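Putative protein (Neisseria meningitidis, PDB 2O3G) is of unknown function but may bind flavin adenine dinucleotide, this chain being the transporter-associated domain of a CBS-containing membrane protein of the UPF0053 family. Local coordinates at residues Ile52-Glu55 and Leu56-Ile59. Sequence-based numbering, arbitrary orientation.
Sequences IMEE and LQTI. With EDO (1,2-ethanediol), chain C.
The side-chain amide of Gln57 curls back to the last turn of helix 48-56, where NE2 donates to two oxygens of Glu54. One bond runs from Gln57 NE2 to Glu54 O (2.5 Å, N-H...O angle 154°); the donor lies in the carbonyl plane and the oxygen close to the amide plane. A second, weak one reaches Glu54 OE1 from Gln57 NE2 at 3.3 Å, with carboxylate and amide turned 49° apart. Glu54 holds CG anti to the backbone N (chi1 165°); both chains bend at chi2 and lie side by side, pointing the same way. Gln57 is also the first residue to leave helical geometry, and its positive phi turns the chain out of the helix toward the loop before strand 65-68. Two i+4 to i backbone bonds, Leu56 N to Ile52 O at 2.9 Å and Gln57 N to Met53 O at 2.7 Å, complete the C-terminal turn. Leu56 lies alongside Ile52, both pointing the same way, although the closeness of Ile52 CG2 and Leu56 CD1 in the model is doubtful; Ile52 is buried and packs on Phe73 of strand 71-79, joining the helix to the antiparallel sheet. On the surface, Glu55 OE2 accepts a hydrogen bond from O2 of a 1,2-ethanediol at 2.8 Å, a molecule also bonded to His69 N.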
loop_
_atom_site.group_PDB
_atom_site.type_symbol
_atom_site.label_atom_id
_atom_site.label_comp_id
_atom_site.label_asym_id
_atom_site.label_seq_id
_atom_site.Cartn_x
_atom_site.Cartn_y
_atom_site.Cartn_z
ATOM N N ILE A 52 2.622 0.568 3.106
ATOM C CA ILE A 52 3.636 -0.522 3.070
ATOM C C ILE A 52 4.791 -0.244 3.989
ATOM O O ILE A 52 5.195 -1.130 4.724
ATOM C CB ILE A 52 4.224 -0.794 1.672
ATOM C CG1 ILE A 52 3.103 -1.037 0.663
ATOM C CG2 ILE A 52 5.316 -1.879 1.763
ATOM C CD1 ILE A 52 3.560 -1.630 -0.628
HETATM N N MSE A 53 5.335 0.973 3.935
HETATM C CA MSE A 53 6.499 1.359 4.803
HETATM C C MSE A 53 6.198 1.249 6.258
HETATM O O MSE A 53 7.014 0.703 7.029
HETATM C CB MSE A 53 6.943 2.791 4.578
HETATM C CG MSE A 53 6.430 3.411 3.316
HETATM SE SE MSE A 53 7.855 4.607 2.810
HETATM C CE MSE A 53 7.036 6.022 1.645
ATOM N N GLU A 54 5.042 1.791 6.633
ATOM C CA GLU A 54 4.497 1.577 7.964
ATOM C C GLU A 54 4.524 0.119 8.417
ATOM O O GLU A 54 5.200 -0.159 9.376
ATOM C CB GLU A 54 3.092 2.150 8.065
ATOM C CG GLU A 54 2.310 1.678 9.273
ATOM C CD GLU A 54 2.762 2.381 10.530
ATOM O OE1 GLU A 54 3.979 2.624 10.687
ATOM O OE2 GLU A 54 1.897 2.707 11.369
ATOM N N GLU A 55 3.822 -0.823 7.757
ATOM C CA GLU A 55 3.876 -2.213 8.232
ATOM C C GLU A 55 5.319 -2.745 8.199
ATOM O O GLU A 55 5.827 -3.155 9.211
ATOM C CB GLU A 55 2.841 -3.130 7.556
ATOM C CG GLU A 55 1.468 -3.374 8.361
ATOM C CD GLU A 55 1.442 -4.647 9.330
ATOM O OE1 GLU A 55 2.512 -5.261 9.623
ATOM O OE2 GLU A 55 0.329 -5.047 9.822
ATOM N N LEU A 56 6.041 -2.670 7.089
ATOM C CA LEU A 56 7.369 -3.278 7.051
ATOM C C LEU A 56 8.302 -2.702 8.085
ATOM O O LEU A 56 9.083 -3.447 8.696
ATOM C CB LEU A 56 8.001 -3.096 5.689
ATOM C CG LEU A 56 7.118 -3.886 4.766
ATOM C CD1 LEU A 56 7.303 -3.408 3.350
ATOM C CD2 LEU A 56 7.487 -5.339 5.033
ATOM N N GLN A 57 8.190 -1.377 8.279
ATOM C CA GLN A 57 9.124 -0.596 9.065
ATOM C C GLN A 57 10.442 -0.602 8.335
ATOM O O GLN A 57 11.471 -0.638 8.960
ATOM C CB GLN A 57 9.334 -1.186 10.474
ATOM C CG GLN A 57 8.098 -1.235 11.355
ATOM C CD GLN A 57 7.689 0.148 11.830
ATOM O OE1 GLN A 57 8.391 0.774 12.618
ATOM N NE2 GLN A 57 6.553 0.625 11.361
ATOM N N THR A 58 10.449 -0.603 7.013
ATOM C CA THR A 58 11.742 -0.468 6.352
ATOM C C THR A 58 11.590 -0.047 4.902
ATOM O O THR A 58 10.456 0.098 4.481
ATOM C CB THR A 58 12.573 -1.716 6.487
ATOM O OG1 THR A 58 13.593 -1.626 5.512
ATOM C CG2 THR A 58 11.760 -2.994 6.254
ATOM N N ILE A 59 12.667 0.210 4.142
ATOM C CA ILE A 59 12.458 0.654 2.761
ATOM C C ILE A 59 12.172 -0.586 1.972
ATOM O O ILE A 59 13.024 -1.464 1.917
ATOM C CB ILE A 59 13.645 1.328 2.092
ATOM C CG1 ILE A 59 14.427 2.166 3.105
ATOM C CG2 ILE A 59 13.144 2.268 0.921
ATOM C CD1 ILE A 59 13.669 3.406 3.637
HETATM C C1 EDO C . -3.535 -6.603 10.374
HETATM O O1 EDO C . -4.099 -6.596 9.053
HETATM C C2 EDO C . -3.581 -5.154 10.862
HETATM O O2 EDO C . -2.253 -4.656 10.741
#